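Local coordinates for uncharacterized protein (Bombyx mori, PDB 5AZ1) that probably reduces carbonyl compounds with NADPH as an aldo/keto reductase, and holds that cofactor in its barrel, at residues 198-203 / 218-223; 134-139 / 175-180; 55-60 / 279-284. All coordinates share one frame; numbering follows the deposited sequence. Where two conformers were deposited one is given.

In the fold
The three contacts all touch the same NADPH. Interactions 1 and 2 meet its nicotinamide end, interaction 3 its 2'-phosphate and adenine end. Interactions 1 and 2 are buried and lie among the strands of one parallel barrel sheet, their centres about 12 Å apart. They join directly: Tyr223 of interaction 1 and Asn176 of interaction 2 are probably hydrogen-bonded. Interaction 3 is partly buried and lies further from the centre of the chain, where helix 51-64 meets helix 281-287. Its centre is about 22 Å from that of interaction 1 and about 28 Å from that of interaction 2. Strand pairing dominates interaction 1, amide stacking interaction 2, and a salt bridge with phosphate binding interaction 3.

Interaction 1 (198-203 / 218-223); sequences IEVNLN and VVVVAY. With NDP (NADPH dihydro-nicotinamide-adenine-dinucleotide phosphate), chain J.
Ile198 and Glu199 pair in parallel with Ala222 and Tyr223, through Ile198 N to Val221 O (3.0 Å) and Tyr223 N to Ile198 O (3.0 Å). Val200 N adds a weak bond to Tyr223 O at 3.4 Å. Ile198 CD1 meets Val220 CG1 at 3.9 Å, and Val200 CB rests on Ala222 CB at 3.7 Å. Strands 195-199 and 219-223, with helix 207-215 between them, form a beta-alpha-beta unit of the TIM barrel. On the other side of the sheet, Glu199 CB lies over the Tyr223 ring, 4.2 Å from its centroid. Glu199 N covers the same face, offset toward the rim. The opposite face carries the nicotinamide, with NDP C3N 3.3 Å above the plane and over the centre. The first torsion of Tyr223 (chi1 73°) sets the ring between Glu199 and the cofactor, and its OH hydrogen-bonds to Asn176 OD1. Glu199 OE2 takes Asn201 ND2 at 2.7 Å through its anti lone pair. Both Glu199 oxygens also accept backbone N-H groups, from Thr312 and Val313.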
loop_
_atom_site.group_PDB
_atom_site.type_symbol
_atom_site.label_atom_id
_atom_site.label_comp_id
_atom_site.label_asym_id
_atom_site.label_seq_id
_atom_site.Cartn_x
_atom_site.Cartn_y
_atom_site.Cartn_z
ATOM N N ILE A 198 0.251 1.272 -5.509
ATOM C CA ILE A 198 0.191 0.233 -6.573
ATOM C C ILE A 198 1.236 -0.791 -6.307
ATOM O O ILE A 198 2.174 -0.528 -5.554
ATOM C CB ILE A 198 0.565 0.822 -7.962
ATOM C CG1 ILE A 198 1.882 1.644 -7.865
ATOM C CG2 ILE A 198 -0.548 1.689 -8.485
ATOM C CD1 ILE A 198 2.379 2.220 -9.162
ATOM N N GLU A 199 1.123 -1.931 -6.987
ATOM C CA GLU A 199 2.179 -2.932 -6.937
ATOM C C GLU A 199 3.453 -2.481 -7.614
ATOM O O GLU A 199 3.433 -2.068 -8.778
ATOM C CB GLU A 199 1.716 -4.222 -7.583
ATOM C CG GLU A 199 2.741 -5.323 -7.351
ATOM C CD GLU A 199 2.429 -6.636 -8.106
ATOM O OE1 GLU A 199 1.240 -6.910 -8.457
ATOM O OE2 GLU A 199 3.424 -7.384 -8.317
ATOM N N VAL A 200 4.553 -2.505 -6.869
ATOM C CA VAL A 200 5.901 -2.287 -7.418
ATOM C C VAL A 200 6.839 -3.228 -6.754
ATOM O O VAL A 200 6.806 -3.369 -5.559
ATOM C CB VAL A 200 6.462 -0.892 -7.198
ATOM C CG1 VAL A 200 7.653 -0.636 -8.149
ATOM C CG2 VAL A 200 5.384 0.162 -7.434
ATOM N N ASN A 201 7.661 -3.904 -7.541
ATOM C CA ASN A 201 8.686 -4.836 -7.042
ATOM C C ASN A 201 9.713 -5.092 -8.200
ATOM O O ASN A 201 9.684 -4.393 -9.223
ATOM C CB ASN A 201 8.015 -6.130 -6.523
ATOM C CG ASN A 201 7.046 -6.715 -7.511
ATOM O OD1 ASN A 201 7.431 -7.001 -8.667
ATOM N ND2 ASN A 201 5.764 -6.944 -7.071
ATOM N N LEU A 202 10.661 -6.016 -8.013
ATOM C CA LEU A 202 11.739 -6.174 -8.999
ATOM C C LEU A 202 11.260 -6.720 -10.390
ATOM O O LEU A 202 11.774 -6.293 -11.423
ATOM C CB LEU A 202 12.860 -6.975 -8.406
ATOM C CG LEU A 202 13.547 -6.280 -7.248
ATOM C CD1 LEU A 202 14.341 -7.344 -6.492
ATOM C CD2 LEU A 202 14.487 -5.134 -7.680
ATOM N N ASN A 203 10.232 -7.559 -10.406
ATOM C CA ASN A 203 9.614 -8.053 -11.644
ATOM C C ASN A 203 8.601 -7.133 -12.243
ATOM O O ASN A 203 8.349 -7.250 -13.457
ATOM C CB ASN A 203 8.984 -9.451 -11.432
ATOM C CG ASN A 203 9.996 -10.465 -10.909
ATOM O OD1 ASN A 203 9.679 -11.262 -10.064
ATOM N ND2 ASN A 203 11.247 -10.388 -11.377
ATOM N N VAL A 218 2.933 13.292 -7.569
ATOM C CA VAL A 218 2.191 12.307 -6.868
ATOM C C VAL A 218 3.232 11.302 -6.390
ATOM O O VAL A 218 4.079 10.841 -7.173
ATOM C CB VAL A 218 1.157 11.617 -7.765
ATOM C CG1 VAL A 218 0.398 10.530 -7.014
ATOM C CG2 VAL A 218 0.215 12.651 -8.398
ATOM N N VAL A 219 3.194 10.990 -5.094
ATOM C CA VAL A 219 4.051 9.989 -4.525
ATOM C C VAL A 219 3.531 8.578 -4.775
ATOM O O VAL A 219 2.335 8.303 -4.647
ATOM C CB VAL A 219 4.239 10.237 -3.053
ATOM C CG1 VAL A 219 4.952 9.059 -2.388
ATOM C CG2 VAL A 219 5.060 11.500 -2.864
ATOM N N VAL A 220 4.459 7.689 -5.117
ATOM C CA VAL A 220 4.174 6.312 -5.368
ATOM C C VAL A 220 4.441 5.485 -4.091
ATOM O O VAL A 220 5.510 5.609 -3.446
ATOM C CB VAL A 220 4.974 5.796 -6.562
ATOM C CG1 VAL A 220 4.735 4.325 -6.808
ATOM C CG2 VAL A 220 4.587 6.529 -7.819
ATOM N N VAL A 221 3.467 4.649 -3.733
ATOM C CA VAL A 221 3.604 3.789 -2.572
ATOM C C VAL A 221 3.461 2.369 -3.077
ATOM O O VAL A 221 2.457 2.055 -3.683
ATOM C CB VAL A 221 2.532 4.116 -1.513
ATOM C CG1 VAL A 221 2.517 3.038 -0.394
ATOM C CG2 VAL A 221 2.751 5.513 -0.950
ATOM N N ALA A 222 4.469 1.540 -2.815
ATOM C CA ALA A 222 4.541 0.200 -3.353
ATOM C C ALA A 222 3.937 -0.781 -2.381
ATOM O O ALA A 222 4.488 -0.931 -1.292
ATOM C CB ALA A 222 6.006 -0.198 -3.580
ATOM N N TYR A 223 2.844 -1.431 -2.758
ATOM C CA TYR A 223 2.465 -2.666 -2.096
ATOM C C TYR A 223 3.039 -3.876 -2.766
ATOM O O TYR A 223 3.453 -3.787 -3.899
ATOM C CB TYR A 223 0.965 -2.787 -1.987
ATOM C CG TYR A 223 0.099 -3.091 -3.204
ATOM C CD1 TYR A 223 0.019 -4.393 -3.740
ATOM C CD2 TYR A 223 -0.748 -2.147 -3.727
ATOM C CE1 TYR A 223 -0.830 -4.688 -4.780
ATOM C CE2 TYR A 223 -1.599 -2.430 -4.758
ATOM C CZ TYR A 223 -1.661 -3.707 -5.285
ATOM O OH TYR A 223 -2.576 -4.015 -6.293
HETATM P PA NDP J . 4.729 -8.282 0.844
HETATM O O1A NDP J . 5.487 -8.136 -0.479
HETATM O O2A NDP J . 4.866 -7.285 1.943
HETATM O O5B NDP J . 5.290 -9.692 1.462
HETATM C C5B NDP J . 4.650 -10.360 2.537
HETATM C C4B NDP J . 5.430 -11.620 2.897
HETATM O O4B NDP J . 6.836 -11.353 3.031
HETATM C C3B NDP J . 4.946 -12.235 4.228
HETATM O O3B NDP J . 4.508 -13.565 3.995
HETATM C C2B NDP J . 6.149 -12.118 5.170
HETATM O O2B NDP J . 6.288 -13.177 6.123
HETATM C C1B NDP J . 7.325 -12.004 4.217
HETATM N N9A NDP J . 8.405 -11.137 4.675
HETATM C C8A NDP J . 8.295 -9.852 5.080
HETATM N N7A NDP J . 9.500 -9.337 5.385
HETATM C C5A NDP J . 10.400 -10.304 5.123
HETATM C C6A NDP J . 11.854 -10.402 5.233
HETATM N N6A NDP J . 12.528 -9.297 5.676
HETATM N N1A NDP J . 12.424 -11.607 4.886
HETATM C C2A NDP J . 11.703 -12.676 4.455
HETATM N N3A NDP J . 10.363 -12.648 4.320
HETATM C C4A NDP J . 9.685 -11.499 4.642
HETATM O O3 NDP J . 3.215 -8.670 0.492
HETATM P PN NDP J . 1.893 -7.838 0.833
HETATM O O1N NDP J . 1.115 -7.807 -0.446
HETATM O O2N NDP J . 1.248 -8.379 2.104
HETATM O O5D NDP J . 2.524 -6.393 1.267
HETATM C C5D NDP J . 1.823 -5.232 1.081
HETATM C C4D NDP J . 0.942 -4.602 2.142
HETATM O O4D NDP J . 0.431 -3.541 1.294
HETATM C C3D NDP J . -0.334 -5.209 2.728
HETATM O O3D NDP J . -0.153 -5.589 4.072
HETATM C C2D NDP J . -1.305 -4.034 2.657
HETATM O O2D NDP J . -1.011 -3.114 3.735
HETATM C C1D NDP J . -0.983 -3.442 1.275
HETATM N N1N NDP J . -1.645 -4.027 0.016
HETATM C C2N NDP J . -2.436 -3.177 -0.705
HETATM C C3N NDP J . -3.148 -3.543 -1.863
HETATM C C7N NDP J . -3.990 -2.518 -2.599
HETATM O O7N NDP J . -4.796 -2.970 -3.420
HETATM N N7N NDP J . -3.877 -1.169 -2.351
HETATM C C4N NDP J . -3.104 -4.988 -2.357
HETATM C C5N NDP J . -2.205 -5.827 -1.541
HETATM C C6N NDP J . -1.532 -5.323 -0.430
HETATM P P2B NDP J . 5.733 -13.098 7.650
HETATM O O1X NDP J . 4.454 -12.237 7.687
HETATM O O2X NDP J . 5.315 -14.530 7.858
HETATM O O3X NDP J . 6.922 -12.487 8.340
#

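Interaction 2 (134-139 / 175-180); sequences VLMHWP and SNFNIE. With NDP (NADPH dihydro-nicotinamide-adenine-dinucleotide phosphate), chain J.
Asn176 lies flat over the indole of Trp138, its amide plane only 14° from the ring plane. CB starts the stack above the six-membered ring, 3.5 Å from Trp138 CE3. CG follows over the same ring, 3.5 Å from Trp138 CZ3. OD1 lies 3.7 Å from Trp138 CH2 and is also held by Tyr223. ND2 sits 3.1 Å above the indole plane and gives two bonds. One runs to His137 O at 3.1 Å, the other to NDP O7N, also 3.1 Å away. Together these bonds fix the rotation of the amide. Ser175 OG accepts the other end of the carboxamide, NDP N7N, at 2.8 Å, and is hydrogen-bonded to the backbone O of Gln197. Ser175 N reaches Met136 O in a weak bond. Met136 SD meets the Phe177 ring at its edge, a Met-aromatic contact, and Pro139 CB touches Phe177 CE1 at 3.6 Å. Serine and asparagine gripping the carboxamide at the C-terminal end of a barrel strand are characteristic of the nicotinamide site of aldo/keto reductases.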
loop_
_atom_site.group_PDB
_atom_site.type_symbol
_atom_site.label_atom_id
_atom_site.label_comp_id
_atom_site.label_asym_id
_atom_site.label_seq_id
_atom_site.Cartn_x
_atom_site.Cartn_y
_atom_site.Cartn_z
ATOM N N VAL A 134 -6.407 8.864 3.158
ATOM C CA VAL A 134 -7.424 7.886 2.782
ATOM C C VAL A 134 -7.396 7.700 1.248
ATOM O O VAL A 134 -7.324 8.660 0.511
ATOM C CB VAL A 134 -8.807 8.291 3.268
ATOM C CG1 VAL A 134 -9.284 9.576 2.622
ATOM C CG2 VAL A 134 -9.835 7.182 3.025
ATOM N N LEU A 135 -7.424 6.447 0.822
ATOM C CA LEU A 135 -7.349 6.049 -0.582
ATOM C C LEU A 135 -8.648 5.436 -1.141
ATOM O O LEU A 135 -9.378 4.706 -0.447
ATOM C CB LEU A 135 -6.268 4.995 -0.730
ATOM C CG LEU A 135 -4.869 5.348 -0.222
ATOM C CD1 LEU A 135 -3.880 4.229 -0.489
ATOM C CD2 LEU A 135 -4.340 6.626 -0.836
ATOM N N MET A 136 -8.876 5.718 -2.404
ATOM C CA MET A 136 -9.769 4.944 -3.228
ATOM C C MET A 136 -9.099 3.627 -3.553
ATOM O O MET A 136 -8.140 3.563 -4.339
ATOM C CB MET A 136 -10.149 5.703 -4.470
ATOM C CG MET A 136 -11.356 5.048 -5.177
ATOM S SD MET A 136 -11.777 5.787 -6.782
ATOM C CE MET A 136 -11.678 7.564 -6.619
ATOM N N HIS A 137 -9.567 2.568 -2.888
ATOM C CA HIS A 137 -8.874 1.275 -2.873
ATOM C C HIS A 137 -8.701 0.710 -4.282
ATOM O O HIS A 137 -7.620 0.239 -4.626
ATOM C CB HIS A 137 -9.595 0.274 -1.960
ATOM C CG HIS A 137 -8.701 -0.767 -1.372
ATOM N ND1 HIS A 137 -8.845 -1.227 -0.080
ATOM C CD2 HIS A 137 -7.625 -1.419 -1.883
ATOM C CE1 HIS A 137 -7.874 -2.089 0.193
ATOM N NE2 HIS A 137 -7.135 -2.242 -0.892
ATOM N N TRP A 138 -9.753 0.795 -5.092
ATOM C CA TRP A 138 -9.681 0.418 -6.509
ATOM C C TRP A 138 -10.539 1.350 -7.271
ATOM O O TRP A 138 -11.445 1.941 -6.686
ATOM C CB TRP A 138 -10.194 -1.007 -6.736
ATOM C CG TRP A 138 -9.312 -2.051 -6.185
ATOM C CD1 TRP A 138 -9.273 -2.471 -4.924
ATOM C CD2 TRP A 138 -8.311 -2.792 -6.885
ATOM N NE1 TRP A 138 -8.330 -3.482 -4.774
ATOM C CE2 TRP A 138 -7.711 -3.670 -5.971
ATOM C CE3 TRP A 138 -7.900 -2.841 -8.224
ATOM C CZ2 TRP A 138 -6.684 -4.579 -6.336
ATOM C CZ3 TRP A 138 -6.871 -3.741 -8.588
ATOM C CH2 TRP A 138 -6.266 -4.562 -7.633
ATOM N N PRO A 139 -10.288 1.488 -8.603
ATOM C CA PRO A 139 -11.072 2.408 -9.404
ATOM C C PRO A 139 -12.481 1.862 -9.819
ATOM O O PRO A 139 -13.350 2.631 -10.290
ATOM C CB PRO A 139 -10.159 2.672 -10.629
ATOM C CG PRO A 139 -9.215 1.550 -10.687
ATOM C CD PRO A 139 -9.107 0.976 -9.326
ATOM N N SER A 175 -5.447 4.195 -5.306
ATOM C CA SER A 175 -4.684 2.982 -5.381
ATOM C C SER A 175 -5.132 2.182 -6.613
ATOM O O SER A 175 -6.269 2.215 -7.013
ATOM C CB SER A 175 -4.955 2.216 -4.126
ATOM O OG SER A 175 -4.231 1.034 -4.042
ATOM N N ASN A 176 -4.194 1.491 -7.229
ATOM C CA ASN A 176 -4.404 0.754 -8.461
ATOM C C ASN A 176 -4.952 1.532 -9.633
ATOM O O ASN A 176 -5.769 0.994 -10.366
ATOM C CB ASN A 176 -5.287 -0.446 -8.186
ATOM C CG ASN A 176 -4.728 -1.333 -7.130
ATOM O OD1 ASN A 176 -3.679 -1.971 -7.315
ATOM N ND2 ASN A 176 -5.443 -1.420 -6.011
ATOM N N PHE A 177 -4.566 2.807 -9.744
ATOM C CA PHE A 177 -4.918 3.623 -10.882
ATOM C C PHE A 177 -3.792 3.423 -11.911
ATOM O O PHE A 177 -2.595 3.404 -11.555
ATOM C CB PHE A 177 -5.052 5.114 -10.517
ATOM C CG PHE A 177 -6.439 5.530 -10.047
ATOM C CD1 PHE A 177 -7.118 4.802 -9.142
ATOM C CD2 PHE A 177 -7.033 6.652 -10.552
ATOM C CE1 PHE A 177 -8.404 5.169 -8.749
ATOM C CE2 PHE A 177 -8.293 7.055 -10.180
ATOM C CZ PHE A 177 -8.997 6.274 -9.281
ATOM N N ASN A 178 -4.178 3.238 -13.176
ATOM C CA ASN A 178 -3.208 3.147 -14.265
ATOM C C ASN A 178 -2.919 4.542 -14.795
ATOM O O ASN A 178 -3.504 5.534 -14.342
ATOM C CB ASN A 178 -3.656 2.167 -15.363
ATOM C CG ASN A 178 -4.890 2.621 -16.100
ATOM O OD1 ASN A 178 -5.167 3.838 -16.280
ATOM N ND2 ASN A 178 -5.682 1.655 -16.495
ATOM N N ILE A 179 -2.024 4.620 -15.795
ATOM C CA ILE A 179 -1.498 5.917 -16.210
ATOM C C ILE A 179 -2.612 6.711 -16.830
ATOM O O ILE A 179 -2.708 7.915 -16.576
ATOM C CB ILE A 179 -0.224 5.776 -17.105
ATOM C CG1 ILE A 179 0.411 7.121 -17.405
ATOM C CG2 ILE A 179 -0.514 5.007 -18.431
ATOM C CD1 ILE A 179 1.845 6.976 -17.930
ATOM N N GLU A 180 -3.535 6.049 -17.548
ATOM C CA GLU A 180 -4.677 6.694 -18.177
ATOM C C GLU A 180 -5.638 7.257 -17.119
ATOM O O GLU A 180 -6.157 8.398 -17.200
ATOM C CB GLU A 180 -5.417 5.648 -19.084
ATOM C CG GLU A 180 -4.666 5.141 -20.340
ATOM C CD GLU A 180 -3.716 3.931 -20.184
ATOM O OE1 GLU A 180 -3.698 3.235 -19.142
ATOM O OE2 GLU A 180 -2.957 3.674 -21.176
HETATM P PA NDP J . 4.729 -8.282 0.844
HETATM O O1A NDP J . 5.487 -8.136 -0.479
HETATM O O2A NDP J . 4.866 -7.285 1.943
HETATM O O5B NDP J . 5.290 -9.692 1.462
HETATM C C5B NDP J . 4.650 -10.360 2.537
HETATM C C4B NDP J . 5.430 -11.620 2.897
HETATM O O4B NDP J . 6.836 -11.353 3.031
HETATM C C3B NDP J . 4.946 -12.235 4.228
HETATM O O3B NDP J . 4.508 -13.565 3.995
HETATM C C2B NDP J . 6.149 -12.118 5.170
HETATM O O2B NDP J . 6.288 -13.177 6.123
HETATM C C1B NDP J . 7.325 -12.004 4.217
HETATM N N9A NDP J . 8.405 -11.137 4.675
HETATM C C8A NDP J . 8.295 -9.852 5.080
HETATM N N7A NDP J . 9.500 -9.337 5.385
HETATM C C5A NDP J . 10.400 -10.304 5.123
HETATM C C6A NDP J . 11.854 -10.402 5.233
HETATM N N6A NDP J . 12.528 -9.297 5.676
HETATM N N1A NDP J . 12.424 -11.607 4.886
HETATM C C2A NDP J . 11.703 -12.676 4.455
HETATM N N3A NDP J . 10.363 -12.648 4.320
HETATM C C4A NDP J . 9.685 -11.499 4.642
HETATM O O3 NDP J . 3.215 -8.670 0.492
HETATM P PN NDP J . 1.893 -7.838 0.833
HETATM O O1N NDP J . 1.115 -7.807 -0.446
HETATM O O2N NDP J . 1.248 -8.379 2.104
HETATM O O5D NDP J . 2.524 -6.393 1.267
HETATM C C5D NDP J . 1.823 -5.232 1.081
HETATM C C4D NDP J . 0.942 -4.602 2.142
HETATM O O4D NDP J . 0.431 -3.541 1.294
HETATM C C3D NDP J . -0.334 -5.209 2.728
HETATM O O3D NDP J . -0.153 -5.589 4.072
HETATM C C2D NDP J . -1.305 -4.034 2.657
HETATM O O2D NDP J . -1.011 -3.114 3.735
HETATM C C1D NDP J . -0.983 -3.442 1.275
HETATM N N1N NDP J . -1.645 -4.027 0.016
HETATM C C2N NDP J . -2.436 -3.177 -0.705
HETATM C C3N NDP J . -3.148 -3.543 -1.863
HETATM C C7N NDP J . -3.990 -2.518 -2.599
HETATM O O7N NDP J . -4.796 -2.970 -3.420
HETATM N N7N NDP J . -3.877 -1.169 -2.351
HETATM C C4N NDP J . -3.104 -4.988 -2.357
HETATM C C5N NDP J . -2.205 -5.827 -1.541
HETATM C C6N NDP J . -1.532 -5.323 -0.430
HETATM P P2B NDP J . 5.733 -13.098 7.650
HETATM O O1X NDP J . 4.454 -12.237 7.687
HETATM O O2X NDP J . 5.315 -14.530 7.858
HETATM O O3X NDP J . 6.922 -12.487 8.340
#

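Interaction 3 (55-60 / 279-284); sequences LDALSY and VTKSRV. With NDP (NADPH dihydro-nicotinamide-adenine-dinucleotide phosphate), chain J.
Lys281 NZ forms a salt bridge with Asp56 OD1 at 2.8 Å, reaching the oxygen from above the carboxylate plane. The two side chains cross at about a right angle. This bridge ties helix 51-64 to the start of helix 281-287, in the part of the aldo/keto reductase TIM barrel that holds the 2'-phosphate of NADPH. Three groups of segment 279-284 bind that phosphate. Val279 N gives a hydrogen bond to NDP O1X at 3.1 Å. Thr280 OG1 donates to NDP O3X, which also accepts a hydrogen bond from Arg283 NH1 at 2.8 Å. Two donors therefore share O3X, and their grip probably favours NADPH over NADH. The Arg283 chain is extended from CG to NE, which carries its guanidinium flat against the adenine, with NDP N3A 3.4 Å above the plane and over its centre. Thr278 and Asn287 also bond to the cofactor.

Apolar contacts also join the two helices. The Lys281 chain crosses Tyr60 at a slant, with Lys281 CD 3.9 Å from both Tyr60 CB and Tyr60 CG. Val284 uses its two methyl groups on different partners: CG1 touches the Tyr60 ring and CG2 meets Ala57 CB. Tyr22, on strand 22-23, touches both Ala57 and Val284. Ala57 CB rests against the backbone, 3.7 Å from Val279 O.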
loop_
_atom_site.group_PDB
_atom_site.type_symbol
_atom_site.label_atom_id
_atom_site.label_comp_id
_atom_site.label_asym_id
_atom_site.label_seq_id
_atom_site.Cartn_x
_atom_site.Cartn_y
_atom_site.Cartn_z
ATOM N N LEU A 55 -0.284 -7.674 15.711
ATOM C CA LEU A 55 -0.424 -6.612 16.718
ATOM C C LEU A 55 0.779 -6.459 17.552
ATOM O O LEU A 55 1.224 -5.347 17.827
ATOM C CB LEU A 55 -1.609 -6.879 17.639
ATOM C CG LEU A 55 -2.954 -6.991 16.914
ATOM C CD1 LEU A 55 -4.082 -7.111 17.956
ATOM C CD2 LEU A 55 -3.175 -5.872 15.916
ATOM N N ASP A 56 1.337 -7.589 17.945
ATOM C CA ASP A 56 2.550 -7.597 18.756
ATOM C C ASP A 56 3.721 -7.132 17.901
ATOM O O ASP A 56 4.523 -6.300 18.338
ATOM C CB ASP A 56 2.713 -9.032 19.331
ATOM C CG ASP A 56 3.908 -9.188 20.216
ATOM O OD1 ASP A 56 4.300 -8.248 21.003
ATOM O OD2 ASP A 56 4.502 -10.271 20.067
ATOM N N ALA A 57 3.825 -7.604 16.655
ATOM C CA ALA A 57 4.882 -7.004 15.770
ATOM C C ALA A 57 4.636 -5.479 15.489
ATOM O O ALA A 57 5.594 -4.690 15.372
ATOM C CB ALA A 57 5.025 -7.830 14.497
ATOM N N LEU A 58 3.362 -5.033 15.513
ATOM C CA LEU A 58 3.079 -3.583 15.332
ATOM C C LEU A 58 3.579 -2.756 16.481
ATOM O O LEU A 58 4.308 -1.696 16.328
ATOM C CB LEU A 58 1.586 -3.328 15.059
ATOM C CG LEU A 58 1.152 -1.860 14.940
ATOM C CD1 LEU A 58 1.985 -1.074 13.921
ATOM C CD2 LEU A 58 -0.309 -1.803 14.581
ATOM N N SER A 59 3.262 -3.269 17.664
ATOM C CA SER A 59 3.678 -2.609 18.887
ATOM C C SER A 59 5.179 -2.501 18.910
ATOM O O SER A 59 5.764 -1.446 19.245
ATOM C CB SER A 59 3.136 -3.410 20.142
ATOM O OG SER A 59 3.775 -2.911 21.300
ATOM N N TYR A 60 5.851 -3.595 18.566
ATOM C CA TYR A 60 7.334 -3.554 18.454
ATOM C C TYR A 60 7.791 -2.540 17.387
ATOM O O TYR A 60 8.715 -1.693 17.611
ATOM C CB TYR A 60 7.885 -4.996 18.197
ATOM C CG TYR A 60 9.384 -5.056 17.879
ATOM C CD1 TYR A 60 10.379 -4.814 18.861
ATOM C CD2 TYR A 60 9.819 -5.313 16.569
ATOM C CE1 TYR A 60 11.755 -4.872 18.528
ATOM C CE2 TYR A 60 11.164 -5.369 16.239
ATOM C CZ TYR A 60 12.130 -5.156 17.190
ATOM O OH TYR A 60 13.427 -5.264 16.744
ATOM N N VAL A 279 4.609 -10.421 10.164
ATOM C CA VAL A 279 4.219 -10.660 11.565
ATOM C C VAL A 279 5.411 -11.046 12.439
ATOM O O VAL A 279 5.223 -11.443 13.588
ATOM C CB VAL A 279 3.064 -11.693 11.695
ATOM C CG1 VAL A 279 1.808 -11.177 11.016
ATOM C CG2 VAL A 279 3.437 -13.054 11.123
ATOM N N THR A 280 6.630 -10.785 11.968
ATOM C CA THR A 280 7.852 -11.300 12.592
ATOM C C THR A 280 8.745 -10.197 12.941
ATOM O O THR A 280 9.204 -9.482 12.060
ATOM C CB THR A 280 8.621 -12.218 11.619
ATOM O OG1 THR A 280 7.741 -13.216 11.082
ATOM C CG2 THR A 280 9.800 -12.886 12.301
ATOM N N LYS A 281 9.053 -10.060 14.225
ATOM C CA LYS A 281 9.724 -8.863 14.690
ATOM C C LYS A 281 11.102 -8.648 14.086
ATOM O O LYS A 281 11.581 -7.471 13.971
ATOM C CB LYS A 281 9.823 -8.857 16.226
ATOM C CG LYS A 281 8.477 -8.898 16.941
ATOM C CD LYS A 281 8.624 -8.864 18.451
ATOM C CE LYS A 281 7.332 -9.297 19.129
ATOM N NZ LYS A 281 7.014 -8.506 20.362
ATOM N N SER A 282 11.796 -9.746 13.768
ATOM C CA SER A 282 13.178 -9.609 13.266
ATOM C C SER A 282 13.121 -9.023 11.832
ATOM O O SER A 282 13.980 -8.275 11.435
ATOM C CB SER A 282 13.943 -10.963 13.292
ATOM O OG SER A 282 13.112 -12.006 12.823
ATOM N N ARG A 283 12.097 -9.394 11.090
ATOM C CA ARG A 283 11.812 -8.814 9.770
ATOM C C ARG A 283 11.382 -7.354 9.851
ATOM O O ARG A 283 11.810 -6.528 9.039
ATOM C CB ARG A 283 10.793 -9.677 9.092
ATOM C CG ARG A 283 11.443 -11.019 8.698
ATOM C CD ARG A 283 10.394 -12.022 8.236
ATOM N NE ARG A 283 10.932 -13.265 7.708
ATOM C CZ ARG A 283 10.175 -14.301 7.339
ATOM N NH1 ARG A 283 8.852 -14.249 7.442
ATOM N NH2 ARG A 283 10.734 -15.402 6.848
ATOM N N VAL A 284 10.602 -7.026 10.878
ATOM C CA VAL A 284 10.279 -5.636 11.154
ATOM C C VAL A 284 11.538 -4.843 11.265
ATOM O O VAL A 284 11.667 -3.776 10.644
ATOM C CB VAL A 284 9.406 -5.450 12.414
ATOM C CG1 VAL A 284 9.197 -4.001 12.767
ATOM C CG2 VAL A 284 8.050 -6.086 12.199
HETATM P PA NDP J . 4.729 -8.282 0.844
HETATM O O1A NDP J . 5.487 -8.136 -0.479
HETATM O O2A NDP J . 4.866 -7.285 1.943
HETATM O O5B NDP J . 5.290 -9.692 1.462
HETATM C C5B NDP J . 4.650 -10.360 2.537
HETATM C C4B NDP J . 5.430 -11.620 2.897
HETATM O O4B NDP J . 6.836 -11.353 3.031
HETATM C C3B NDP J . 4.946 -12.235 4.228
HETATM O O3B NDP J . 4.508 -13.565 3.995
HETATM C C2B NDP J . 6.149 -12.118 5.170
HETATM O O2B NDP J . 6.288 -13.177 6.123
HETATM C C1B NDP J . 7.325 -12.004 4.217
HETATM N N9A NDP J . 8.405 -11.137 4.675
HETATM C C8A NDP J . 8.295 -9.852 5.080
HETATM N N7A NDP J . 9.500 -9.337 5.385
HETATM C C5A NDP J . 10.400 -10.304 5.123
HETATM C C6A NDP J . 11.854 -10.402 5.233
HETATM N N6A NDP J . 12.528 -9.297 5.676
HETATM N N1A NDP J . 12.424 -11.607 4.886
HETATM C C2A NDP J . 11.703 -12.676 4.455
HETATM N N3A NDP J . 10.363 -12.648 4.320
HETATM C C4A NDP J . 9.685 -11.499 4.642
HETATM O O3 NDP J . 3.215 -8.670 0.492
HETATM P PN NDP J . 1.893 -7.838 0.833
HETATM O O1N NDP J . 1.115 -7.807 -0.446
HETATM O O2N NDP J . 1.248 -8.379 2.104
HETATM O O5D NDP J . 2.524 -6.393 1.267
HETATM C C5D NDP J . 1.823 -5.232 1.081
HETATM C C4D NDP J . 0.942 -4.602 2.142
HETATM O O4D NDP J . 0.431 -3.541 1.294
HETATM C C3D NDP J . -0.334 -5.209 2.728
HETATM O O3D NDP J . -0.153 -5.589 4.072
HETATM C C2D NDP J . -1.305 -4.034 2.657
HETATM O O2D NDP J . -1.011 -3.114 3.735
HETATM C C1D NDP J . -0.983 -3.442 1.275
HETATM N N1N NDP J . -1.645 -4.027 0.016
HETATM C C2N NDP J . -2.436 -3.177 -0.705
HETATM C C3N NDP J . -3.148 -3.543 -1.863
HETATM C C7N NDP J . -3.990 -2.518 -2.599
HETATM O O7N NDP J . -4.796 -2.970 -3.420
HETATM N N7N NDP J . -3.877 -1.169 -2.351
HETATM C C4N NDP J . -3.104 -4.988 -2.357
HETATM C C5N NDP J . -2.205 -5.827 -1.541
HETATM C C6N NDP J . -1.532 -5.323 -0.430
HETATM P P2B NDP J . 5.733 -13.098 7.650
HETATM O O1X NDP J . 4.454 -12.237 7.687
HETATM O O2X NDP J . 5.315 -14.530 7.858
HETATM O O3X NDP J . 6.922 -12.487 8.340
#